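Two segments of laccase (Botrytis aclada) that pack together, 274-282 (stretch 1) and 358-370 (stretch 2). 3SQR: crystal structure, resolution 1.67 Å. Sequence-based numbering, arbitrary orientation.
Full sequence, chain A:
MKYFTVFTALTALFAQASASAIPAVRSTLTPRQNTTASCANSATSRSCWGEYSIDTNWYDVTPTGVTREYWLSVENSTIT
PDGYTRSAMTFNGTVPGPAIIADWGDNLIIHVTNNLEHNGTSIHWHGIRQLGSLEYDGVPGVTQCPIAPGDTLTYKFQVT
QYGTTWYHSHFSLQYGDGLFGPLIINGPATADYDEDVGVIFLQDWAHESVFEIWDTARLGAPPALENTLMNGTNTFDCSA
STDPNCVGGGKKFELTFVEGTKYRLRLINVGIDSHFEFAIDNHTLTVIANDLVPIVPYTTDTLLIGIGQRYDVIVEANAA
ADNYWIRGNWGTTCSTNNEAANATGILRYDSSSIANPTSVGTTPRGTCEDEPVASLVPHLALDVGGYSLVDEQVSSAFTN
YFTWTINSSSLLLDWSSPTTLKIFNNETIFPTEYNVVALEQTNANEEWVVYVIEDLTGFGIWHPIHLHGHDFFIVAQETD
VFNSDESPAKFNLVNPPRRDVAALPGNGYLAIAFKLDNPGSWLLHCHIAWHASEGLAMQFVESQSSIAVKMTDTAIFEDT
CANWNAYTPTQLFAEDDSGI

Stretch 1 274-282: SHFEFAIDN
Stretch 2 358-370: TSVGTTPRGTCED

The most distinctive feature of this contact is the carboxylate of Glu277, a buried side chain that gathers two consecutive backbone amides and a guanidinium nitrogen of the facing loop. Glu277 OE2 accepts from Arg365 N at 2.8 Å and from Arg365 NE at 3.1 Å, while Glu277 OE1 accepts from Gly366 N at 2.9 Å. The NE bond is also a salt bridge, and it meets the carboxylate at the edge of the guanidinium, near its plane, so the negative charge is paired directly with the arginine.

Stretch 1 is largely extended, with a strand from Phe276 to Ile280, until Asn282 turns to phi/psi 63/18; stretch 2 has no regular helix or strand. The two run in opposite directions: the nearest CA pairs are His275 with Cys368 (6.5 Å between CA atoms), Glu277 with Pro364 (7.1 Å between CA atoms) and Asp281 with Gly361 (5.1 Å between CA atoms). Every direct hydrogen bond between the stretches uses a side chain of stretch 1, and 492 Å² is buried in total. Along stretch 1, His275, Glu277, Ala279 and Asp281 point their CA-to-CB bonds toward the loop, whereas Phe276 points away.

Glu277 reaches out almost fully extended, chi1 and chi2 both t and chi3 at -23°, from a backbone at phi/psi -135/76. Opposite it, Arg365 (-57/-38) and Gly366 (76/18) turn the chain so that their successive NH groups face the carboxylate; the positive phi of Gly366 is one that favours glycine. With chi1 m, chi2 t and chi3 m, Arg365 brings NE to the same oxygen, Glu277 OE2, that its own amide reaches. Pro364, C-gamma endo, packs its CB 3.5 Å from Glu277 OE1. Water 2 donates to Glu277 OE1 (2.8 Å) and to Thr367 O (2.6 Å), extending the network to the next residue of the loop.

At one end, His275 (chi1 t, chi2 -82°) lays its ring against Cys368. Cys368 CA lies 3.8 Å from the centroid of the His275 ring, 12° off the normal, a CH-pi contact over one face. At the ring edge, His275 NE2 donates a weak hydrogen bond to Glu369 O, 3.0 Å long but bent to 127°. Cys368 O is 3.2 Å from His275 NE2, yet the angle is too poor for a hydrogen bond. Water 1 instead links the two, lying 2.9 Å from His275 NE2 and donating to Cys368 O (2.6 Å) and Asp370 OD1 (2.8 Å).

At the other end, Asp281 (chi1 m, chi2 -3°) follows the strand at phi/psi -51/135. Ser359, chi1 p, donates through OG to Asp281 OD2 in a short 2.6 Å hydrogen bond. Asp281 OD1 sits 3.3 Å from Gly361 CA, a close approach to the backbone. Thr362 N is too distant for direct bonding to Asp281 OD1 (4.4 Å), and water 4 spans the gap, accepting from Thr362 N (2.9 Å) and donating to Asp281 OD1 (2.7 Å). Water 5 similarly joins the backbones, accepting from Asn282 N (2.9 Å) and donating to Val360 O (2.8 Å).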

# COMPACT_ATOMS: atom_id res chain seq x y z
N SER A 274 3.35 -8.74 6.92
CA SER A 274 2.16 -9.27 7.54
C SER A 274 1.20 -9.65 6.49
O SER A 274 1.02 -8.88 5.54
CB SER A 274 1.49 -8.21 8.47
OG SER A 274 1.40 -6.98 7.77
N HIS A 275 0.45 -10.71 6.73
CA HIS A 275 -0.66 -11.10 5.87
C HIS A 275 -1.85 -11.29 6.77
O HIS A 275 -1.72 -11.88 7.86
CB HIS A 275 -0.40 -12.41 5.12
CG HIS A 275 -1.34 -12.64 3.99
ND1 HIS A 275 -2.61 -13.16 4.16
CD2 HIS A 275 -1.22 -12.36 2.66
CE1 HIS A 275 -3.22 -13.20 2.98
NE2 HIS A 275 -2.39 -12.77 2.06
N PHE A 276 -2.97 -10.82 6.29
CA PHE A 276 -4.21 -10.88 7.07
C PHE A 276 -5.29 -11.58 6.31
O PHE A 276 -5.32 -11.63 5.10
CB PHE A 276 -4.68 -9.49 7.58
CG PHE A 276 -3.70 -8.83 8.52
CD1 PHE A 276 -3.63 -9.20 9.86
CD2 PHE A 276 -2.83 -7.88 8.05
CE1 PHE A 276 -2.74 -8.62 10.71
CE2 PHE A 276 -1.92 -7.29 8.89
CZ PHE A 276 -1.87 -7.69 10.24
N GLU A 277 -6.22 -12.14 7.07
CA GLU A 277 -7.44 -12.72 6.55
C GLU A 277 -8.60 -12.24 7.41
O GLU A 277 -9.15 -12.94 8.29
CB GLU A 277 -7.34 -14.26 6.46
CG GLU A 277 -8.47 -14.83 5.61
CD GLU A 277 -8.49 -16.34 5.54
OE1 GLU A 277 -7.40 -16.92 5.77
OE2 GLU A 277 -9.63 -16.91 5.24
N PHE A 278 -8.97 -10.99 7.19
CA PHE A 278 -9.83 -10.27 8.06
C PHE A 278 -11.21 -10.91 8.15
O PHE A 278 -11.79 -11.30 7.11
CB PHE A 278 -9.95 -8.81 7.55
CG PHE A 278 -10.78 -7.94 8.39
CD1 PHE A 278 -10.27 -7.29 9.49
CD2 PHE A 278 -12.13 -7.76 8.09
CE1 PHE A 278 -11.08 -6.49 10.26
CE2 PHE A 278 -12.94 -6.89 8.87
CZ PHE A 278 -12.41 -6.29 9.95
N ALA A 279 -11.76 -10.91 9.37
CA ALA A 279 -13.09 -11.53 9.59
C ALA A 279 -13.69 -10.86 10.79
O ALA A 279 -12.95 -10.35 11.65
CB ALA A 279 -12.94 -13.06 9.78
N ILE A 280 -15.01 -10.82 10.84
CA ILE A 280 -15.75 -10.33 12.01
C ILE A 280 -16.68 -11.50 12.33
O ILE A 280 -17.50 -11.87 11.50
CB ILE A 280 -16.56 -9.08 11.72
CG1 ILE A 280 -15.64 -7.95 11.22
CG2 ILE A 280 -17.37 -8.64 12.96
CD1 ILE A 280 -16.42 -6.69 10.79
N ASP A 281 -16.49 -12.11 13.47
CA ASP A 281 -17.29 -13.28 13.81
C ASP A 281 -18.77 -13.01 13.64
O ASP A 281 -19.30 -11.97 14.04
CB ASP A 281 -17.06 -13.68 15.26
CG ASP A 281 -15.69 -14.18 15.54
OD1 ASP A 281 -14.84 -14.31 14.61
OD2 ASP A 281 -15.44 -14.46 16.73
N ASN A 282 -19.43 -13.98 13.03
CA ASN A 282 -20.86 -14.00 12.82
C ASN A 282 -21.36 -12.86 11.94
O ASN A 282 -22.54 -12.60 11.90
CB ASN A 282 -21.59 -14.02 14.15
CG ASN A 282 -22.99 -14.57 14.02
OD1 ASN A 282 -23.92 -13.95 14.51
ND2 ASN A 282 -23.15 -15.73 13.33
N THR A 358 -16.98 -13.62 23.27
CA THR A 358 -16.83 -15.05 23.36
C THR A 358 -17.28 -15.72 22.07
O THR A 358 -17.60 -16.90 22.08
CB THR A 358 -17.61 -15.62 24.59
OG1 THR A 358 -18.99 -15.20 24.57
CG2 THR A 358 -16.93 -15.16 25.84
N SER A 359 -17.25 -15.01 20.95
CA SER A 359 -17.80 -15.57 19.72
C SER A 359 -16.83 -16.55 19.08
O SER A 359 -15.61 -16.57 19.37
CB SER A 359 -18.13 -14.45 18.74
OG SER A 359 -17.00 -13.57 18.66
N VAL A 360 -17.41 -17.37 18.22
CA VAL A 360 -16.71 -18.46 17.55
C VAL A 360 -16.40 -17.96 16.16
O VAL A 360 -17.29 -17.49 15.43
CB VAL A 360 -17.57 -19.78 17.58
CG1 VAL A 360 -17.01 -20.86 16.71
CG2 VAL A 360 -17.65 -20.27 19.04
N GLY A 361 -15.13 -18.05 15.81
CA GLY A 361 -14.69 -17.59 14.53
C GLY A 361 -14.90 -18.58 13.42
O GLY A 361 -14.93 -19.79 13.62
N THR A 362 -15.02 -18.04 12.22
CA THR A 362 -14.96 -18.81 11.01
C THR A 362 -13.57 -19.35 10.78
O THR A 362 -12.57 -18.61 10.89
CB THR A 362 -15.38 -17.90 9.85
OG1 THR A 362 -16.77 -17.64 9.99
CG2 THR A 362 -15.12 -18.56 8.55
N THR A 363 -13.47 -20.63 10.44
CA THR A 363 -12.21 -21.24 10.17
C THR A 363 -11.60 -20.50 8.97
O THR A 363 -12.19 -20.48 7.90
CB THR A 363 -12.35 -22.72 9.78
OG1 THR A 363 -12.93 -23.45 10.89
CG2 THR A 363 -11.00 -23.32 9.34
N PRO A 364 -10.43 -19.91 9.17
CA PRO A 364 -9.79 -19.20 8.03
C PRO A 364 -9.23 -20.14 6.97
O PRO A 364 -8.88 -21.29 7.24
CB PRO A 364 -8.68 -18.39 8.67
CG PRO A 364 -8.67 -18.71 10.13
CD PRO A 364 -9.65 -19.80 10.42
N ARG A 365 -9.18 -19.65 5.74
CA ARG A 365 -8.47 -20.38 4.71
C ARG A 365 -7.02 -20.63 5.11
O ARG A 365 -6.50 -21.70 4.84
CB ARG A 365 -8.58 -19.65 3.38
CG ARG A 365 -9.90 -19.76 2.75
CD ARG A 365 -10.12 -18.73 1.65
NE ARG A 365 -10.40 -17.43 2.26
CZ ARG A 365 -10.75 -16.37 1.55
NH1 ARG A 365 -10.79 -16.45 0.23
NH2 ARG A 365 -11.07 -15.25 2.15
N GLY A 366 -6.38 -19.65 5.76
CA GLY A 366 -5.07 -19.78 6.36
C GLY A 366 -3.94 -19.75 5.36
O GLY A 366 -2.81 -20.12 5.66
N THR A 367 -4.25 -19.25 4.15
CA THR A 367 -3.24 -19.10 3.13
C THR A 367 -2.66 -17.69 3.05
O THR A 367 -3.10 -16.78 3.76
CB THR A 367 -3.86 -19.41 1.75
OG1 THR A 367 -4.79 -18.35 1.45
CG2 THR A 367 -4.63 -20.78 1.77
N CYS A 368 -1.69 -17.54 2.17
CA CYS A 368 -1.05 -16.23 1.89
C CYS A 368 -1.51 -15.69 0.55
O CYS A 368 -0.92 -14.78 0.02
CB CYS A 368 0.46 -16.32 1.95
SG CYS A 368 1.02 -17.19 3.42
N GLU A 369 -2.58 -16.27 0.03
CA GLU A 369 -3.14 -15.86 -1.25
C GLU A 369 -3.80 -14.51 -1.17
O GLU A 369 -4.11 -13.98 -0.06
CB GLU A 369 -4.16 -16.90 -1.73
CG GLU A 369 -3.50 -18.24 -1.84
CD GLU A 369 -4.32 -19.27 -2.55
OE1 GLU A 369 -5.36 -18.94 -3.16
OE2 GLU A 369 -3.93 -20.43 -2.42
N ASP A 370 -4.10 -13.99 -2.35
CA ASP A 370 -5.04 -12.91 -2.45
C ASP A 370 -6.44 -13.53 -2.51
O ASP A 370 -6.60 -14.78 -2.63
CB ASP A 370 -4.84 -12.07 -3.71
CG ASP A 370 -3.57 -11.21 -3.69
OD1 ASP A 370 -2.93 -11.05 -2.64
OD2 ASP A 370 -3.26 -10.60 -4.75
O HOH W 1 -1.49 -12.28 -0.64
O HOH W 2 -4.63 -16.54 5.90
O HOH W 3 -16.28 -14.57 10.02
O HOH W 4 -14.60 -15.19 12.07
O HOH W 5 -17.95 -16.47 12.86